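PDB 4JGW: Ral guanine nucleotide dissociation stimulator-like 2 from Mus musculus, which probably acts as a guanine nucleotide exchange factor for small G proteins and associates with the GTP-bound forms of Rap1A and H-Ras. Local coordinates for residues 49-63 with 69-81. Sequence-based numbering, arbitrary orientation.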
loop_
_atom_site.group_PDB
_atom_site.type_symbol
_atom_site.label_atom_id
_atom_site.label_comp_id
_atom_site.label_asym_id
_atom_site.label_seq_id
_atom_site.Cartn_x
_atom_site.Cartn_y
_atom_site.Cartn_z
ATOM N N ARG A 49 6.447 -26.895 7.407
ATOM C CA ARG A 49 6.537 -26.644 8.838
ATOM C C ARG A 49 6.594 -25.132 9.058
ATOM O O ARG A 49 7.648 -24.509 8.908
ATOM C CB ARG A 49 7.752 -27.359 9.450
ATOM C CG ARG A 49 7.872 -27.198 10.960
ATOM C CD ARG A 49 9.060 -27.961 11.540
ATOM N NE ARG A 49 9.137 -27.769 12.985
ATOM C CZ ARG A 49 9.839 -28.527 13.824
ATOM N NH1 ARG A 49 10.552 -29.559 13.380
ATOM N NH2 ARG A 49 9.820 -28.255 15.125
ATOM N N ARG A 50 5.449 -24.552 9.406
ATOM C CA ARG A 50 5.311 -23.099 9.460
ATOM C C ARG A 50 5.182 -22.566 10.882
ATOM O O ARG A 50 4.369 -23.065 11.669
ATOM C CB ARG A 50 4.119 -22.637 8.617
ATOM C CG ARG A 50 4.147 -23.120 7.177
ATOM C CD ARG A 50 3.169 -22.347 6.320
ATOM N NE ARG A 50 3.126 -22.858 4.953
ATOM C CZ ARG A 50 2.225 -23.725 4.500
ATOM N NH1 ARG A 50 1.273 -24.192 5.303
ATOM N NH2 ARG A 50 2.275 -24.125 3.237
ATOM N N LEU A 51 5.985 -21.551 11.197
ATOM C CA LEU A 51 5.926 -20.894 12.503
ATOM C C LEU A 51 4.592 -20.170 12.672
ATOM O O LEU A 51 4.180 -19.398 11.805
ATOM C CB LEU A 51 7.109 -19.933 12.695
ATOM C CG LEU A 51 7.344 -19.358 14.103
ATOM C CD1 LEU A 51 8.815 -19.036 14.345
ATOM C CD2 LEU A 51 6.475 -18.136 14.379
ATOM N N ARG A 52 3.929 -20.438 13.793
ATOM C CA ARG A 52 2.628 -19.850 14.106
ATOM C C ARG A 52 2.755 -18.696 15.096
ATOM O O ARG A 52 2.108 -17.659 14.943
ATOM C CB ARG A 52 1.689 -20.917 14.673
ATOM C CG ARG A 52 1.112 -21.861 13.633
ATOM C CD ARG A 52 -0.143 -21.281 13.003
ATOM N NE ARG A 52 -1.030 -22.321 12.494
ATOM C CZ ARG A 52 -1.907 -22.990 13.238
ATOM N NH1 ARG A 52 -2.024 -22.734 14.535
ATOM N NH2 ARG A 52 -2.669 -23.922 12.682
ATOM N N ALA A 53 3.582 -18.900 16.117
ATOM C CA ALA A 53 3.834 -17.902 17.149
ATOM C C ALA A 53 5.172 -18.179 17.811
ATOM O O ALA A 53 5.615 -19.326 17.874
ATOM C CB ALA A 53 2.721 -17.910 18.186
ATOM N N GLY A 54 5.814 -17.125 18.303
ATOM C CA GLY A 54 7.090 -17.269 18.989
ATOM C C GLY A 54 7.670 -15.951 19.445
ATOM O O GLY A 54 7.188 -14.883 19.058
ATOM N N THR A 55 8.709 -16.029 20.274
ATOM C CA THR A 55 9.421 -14.843 20.737
ATOM C C THR A 55 10.182 -14.210 19.580
ATOM O O THR A 55 10.452 -14.867 18.569
ATOM C CB THR A 55 10.420 -15.167 21.874
ATOM O OG1 THR A 55 11.432 -16.055 21.389
ATOM C CG2 THR A 55 9.710 -15.804 23.068
ATOM N N LEU A 56 10.532 -12.936 19.738
ATOM C CA LEU A 56 11.299 -12.206 18.736
ATOM C C LEU A 56 12.620 -12.915 18.423
ATOM O O LEU A 56 13.069 -12.934 17.272
ATOM C CB LEU A 56 11.540 -10.769 19.205
ATOM C CG LEU A 56 11.869 -9.684 18.175
ATOM C CD1 LEU A 56 10.880 -9.661 17.011
ATOM C CD2 LEU A 56 11.921 -8.324 18.858
ATOM N N GLU A 57 13.221 -13.509 19.452
ATOM C CA GLU A 57 14.450 -14.288 19.313
ATOM C C GLU A 57 14.210 -15.577 18.520
ATOM O O GLU A 57 15.058 -15.991 17.722
ATOM C CB GLU A 57 15.033 -14.620 20.694
ATOM C CG GLU A 57 15.658 -13.433 21.445
ATOM C CD GLU A 57 14.634 -12.475 22.055
ATOM O OE1 GLU A 57 13.435 -12.826 22.144
ATOM O OE2 GLU A 57 15.037 -11.359 22.452
ATOM N N ALA A 58 13.055 -16.201 18.742
ATOM C CA ALA A 58 12.684 -17.435 18.048
ATOM C C ALA A 58 12.342 -17.180 16.581
ATOM O O ALA A 58 12.588 -18.032 15.723
ATOM C CB ALA A 58 11.525 -18.117 18.755
ATOM N N LEU A 59 11.773 -16.008 16.303
ATOM C CA LEU A 59 11.486 -15.592 14.932
ATOM C C LEU A 59 12.775 -15.496 14.119
ATOM O O LEU A 59 12.814 -15.912 12.961
ATOM C CB LEU A 59 10.735 -14.253 14.898
ATOM C CG LEU A 59 9.358 -14.121 15.564
ATOM C CD1 LEU A 59 8.738 -12.768 15.238
ATOM C CD2 LEU A 59 8.404 -15.239 15.173
ATOM N N VAL A 60 13.823 -14.962 14.747
ATOM C CA VAL A 60 15.128 -14.795 14.107
ATOM C C VAL A 60 15.834 -16.137 13.875
ATOM O O VAL A 60 16.503 -16.316 12.854
ATOM C CB VAL A 60 16.027 -13.805 14.899
ATOM C CG1 VAL A 60 17.458 -13.787 14.357
ATOM C CG2 VAL A 60 15.430 -12.401 14.858
ATOM N N ARG A 61 15.678 -17.071 14.817
ATOM C CA ARG A 61 16.209 -18.432 14.660
ATOM C C ARG A 61 15.584 -19.117 13.447
ATOM O O ARG A 61 16.285 -19.728 12.640
ATOM C CB ARG A 61 15.981 -19.279 15.920
ATOM C CG ARG A 61 16.908 -18.953 17.084
ATOM C CD ARG A 61 16.896 -20.053 18.153
ATOM N NE ARG A 61 15.633 -20.118 18.889
ATOM C CZ ARG A 61 15.353 -19.415 19.986
ATOM N NH1 ARG A 61 16.243 -18.573 20.498
ATOM N NH2 ARG A 61 14.173 -19.550 20.576
ATOM N N HIS A 62 14.263 -18.997 13.331
ATOM C CA HIS A 62 13.509 -19.524 12.195
ATOM C C HIS A 62 13.874 -18.781 10.902
ATOM O O HIS A 62 13.965 -19.390 9.835
ATOM C CB HIS A 62 12.006 -19.429 12.488
ATOM C CG HIS A 62 11.133 -20.113 11.480
ATOM N ND1 HIS A 62 11.229 -21.458 11.195
ATOM C CD2 HIS A 62 10.121 -19.639 10.715
ATOM C CE1 HIS A 62 10.327 -21.780 10.285
ATOM N NE2 HIS A 62 9.639 -20.694 9.979
ATOM N N LEU A 63 14.108 -17.473 11.017
ATOM C CA LEU A 63 14.521 -16.631 9.885
ATOM C C LEU A 63 15.816 -17.136 9.247
ATOM O O LEU A 63 15.935 -17.191 8.020
ATOM C CB LEU A 63 14.726 -15.184 10.347
ATOM C CG LEU A 63 14.335 -13.961 9.502
ATOM C CD1 LEU A 63 15.276 -12.795 9.822
ATOM C CD2 LEU A 63 14.301 -14.216 8.001
ATOM N N ALA A 69 13.000 -21.539 3.990
ATOM C CA ALA A 69 12.634 -21.125 2.634
ATOM C C ALA A 69 11.787 -22.174 1.912
ATOM O O ALA A 69 10.886 -21.831 1.148
ATOM C CB ALA A 69 13.881 -20.783 1.821
ATOM N N GLY A 70 12.068 -23.448 2.174
ATOM C CA GLY A 70 11.323 -24.551 1.565
ATOM C C GLY A 70 10.104 -25.007 2.347
ATOM O O GLY A 70 9.119 -25.457 1.760
ATOM N N ALA A 71 10.163 -24.884 3.672
ATOM C CA ALA A 71 9.119 -25.423 4.552
ATOM C C ALA A 71 8.116 -24.374 5.044
ATOM O O ALA A 71 7.051 -24.723 5.559
ATOM C CB ALA A 71 9.754 -26.154 5.736
ATOM N N ASP A 72 8.459 -23.099 4.878
ATOM C CA ASP A 72 7.630 -21.989 5.350
ATOM C C ASP A 72 7.911 -20.778 4.457
ATOM O O ASP A 72 8.559 -19.813 4.879
ATOM C CB ASP A 72 7.960 -21.690 6.821
ATOM C CG ASP A 72 6.982 -20.717 7.480
ATOM O OD1 ASP A 72 6.020 -20.247 6.829
ATOM O OD2 ASP A 72 7.187 -20.421 8.678
ATOM N N MET A 73 7.432 -20.840 3.214
ATOM C CA MET A 73 7.820 -19.846 2.205
ATOM C C MET A 73 7.310 -18.417 2.428
ATOM O O MET A 73 7.935 -17.466 1.960
ATOM C CB MET A 73 7.556 -20.328 0.765
ATOM C CG MET A 73 6.567 -21.461 0.605
ATOM S SD MET A 73 6.546 -22.131 -1.075
ATOM C CE MET A 73 7.659 -23.527 -0.940
ATOM N N MET A 74 6.203 -18.260 3.151
ATOM C CA MET A 74 5.688 -16.923 3.447
ATOM C C MET A 74 6.448 -16.223 4.580
ATOM O O MET A 74 6.439 -14.995 4.665
ATOM C CB MET A 74 4.182 -16.945 3.744
ATOM C CG MET A 74 3.552 -15.544 3.764
ATOM S SD MET A 74 1.807 -15.466 4.203
ATOM C CE MET A 74 1.049 -16.205 2.753
ATOM N N PHE A 75 7.116 -17.001 5.431
ATOM C CA PHE A 75 7.694 -16.466 6.666
ATOM C C PHE A 75 8.667 -15.304 6.472
ATOM O O PHE A 75 8.490 -14.243 7.068
ATOM C CB PHE A 75 8.365 -17.560 7.501
ATOM C CG PHE A 75 8.930 -17.054 8.796
ATOM C CD1 PHE A 75 8.109 -16.885 9.905
ATOM C CD2 PHE A 75 10.274 -16.713 8.898
ATOM C CE1 PHE A 75 8.620 -16.399 11.098
ATOM C CE2 PHE A 75 10.796 -16.228 10.091
ATOM C CZ PHE A 75 9.969 -16.072 11.192
ATOM N N THR A 76 9.694 -15.525 5.654
ATOM C CA THR A 76 10.753 -14.544 5.433
ATOM C C THR A 76 10.235 -13.206 4.875
ATOM O O THR A 76 10.504 -12.160 5.466
ATOM C CB THR A 76 11.892 -15.128 4.551
ATOM O OG1 THR A 76 12.367 -16.346 5.137
ATOM C CG2 THR A 76 13.051 -14.145 4.411
ATOM N N PRO A 77 9.489 -13.228 3.750
ATOM C CA PRO A 77 8.996 -11.948 3.232
ATOM C C PRO A 77 7.969 -11.274 4.148
ATOM O O PRO A 77 7.955 -10.047 4.246
ATOM C CB PRO A 77 8.362 -12.328 1.888
ATOM C CG PRO A 77 8.043 -13.778 2.011
ATOM C CD PRO A 77 9.135 -14.349 2.856
ATOM N N ALA A 78 7.132 -12.071 4.812
ATOM C CA ALA A 78 6.142 -11.549 5.755
ATOM C C ALA A 78 6.790 -10.857 6.949
ATOM O O ALA A 78 6.375 -9.762 7.326
ATOM C CB ALA A 78 5.196 -12.653 6.223
ATOM N N LEU A 79 7.802 -11.494 7.540
ATOM C CA LEU A 79 8.505 -10.920 8.690
ATOM C C LEU A 79 9.207 -9.625 8.287
ATOM O O LEU A 79 9.082 -8.610 8.974
ATOM C CB LEU A 79 9.528 -11.906 9.276
ATOM C CG LEU A 79 9.841 -11.932 10.788
ATOM C CD1 LEU A 79 11.155 -12.656 11.045
ATOM C CD2 LEU A 79 9.874 -10.563 11.465
ATOM N N LEU A 80 9.932 -9.670 7.170
ATOM C CA LEU A 80 10.676 -8.512 6.675
ATOM C C LEU A 80 9.767 -7.337 6.327
ATOM O O LEU A 80 10.152 -6.185 6.508
ATOM C CB LEU A 80 11.550 -8.886 5.469
ATOM C CG LEU A 80 12.742 -9.828 5.695
ATOM C CD1 LEU A 80 13.457 -10.111 4.381
ATOM C CD2 LEU A 80 13.726 -9.286 6.739
ATOM N N ALA A 81 8.567 -7.636 5.836
ATOM C CA ALA A 81 7.614 -6.603 5.433
ATOM C C ALA A 81 6.834 -5.997 6.603
ATOM O O ALA A 81 6.501 -4.814 6.575
ATOM C CB ALA A 81 6.654 -7.143 4.382
HETATM O O HOH W 1 14.963 -17.485 5.612
#
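The imidazole of His62 is held between the ring of Phe75 and the carboxylate of Asp72. CB rests 4.1 Å from CZ of Phe75, and CG lies as near to CE2 of that ring. CD2 then stands over the centre of the phenyl face, 3.4 Å from Phe75 CG, in an edge-to-face stack with planes at 74°. At the tip, NE2 donates to Asp72 OD2 over 2.8 Å, arriving on the anti side of the carboxylate; histidine suits a place that needs both an aromatic edge and an N-H. The Asp72 carboxylate swings away from its own backbone N (chi1 -170°) toward Arg50 and Leu51, where OD2 also takes the backbone N-H of Leu51 (3.0 Å), from above the carboxylate plane. A short carboxylate suits this site, offering one buried oxygen to two N-H groups and OD1 to a salt bridge with Arg420. Asp72 follows helix 68-71 within the N-terminal Ras-GEF (REM) region and ties strand 46-54 to helix 56-63; Arg420 belongs to helix 416-436 in the Ras-GEF catalytic region. The flat apolar ring of Phe75 meets carbon at its rim, CE1 touching Leu51 CB and CZ touching Leu59 CB. One residue on from His62, branched Leu63 sets CG 3.8 Å from Leu79 CD1, and Leu63 CD2 meets Thr76 CG2.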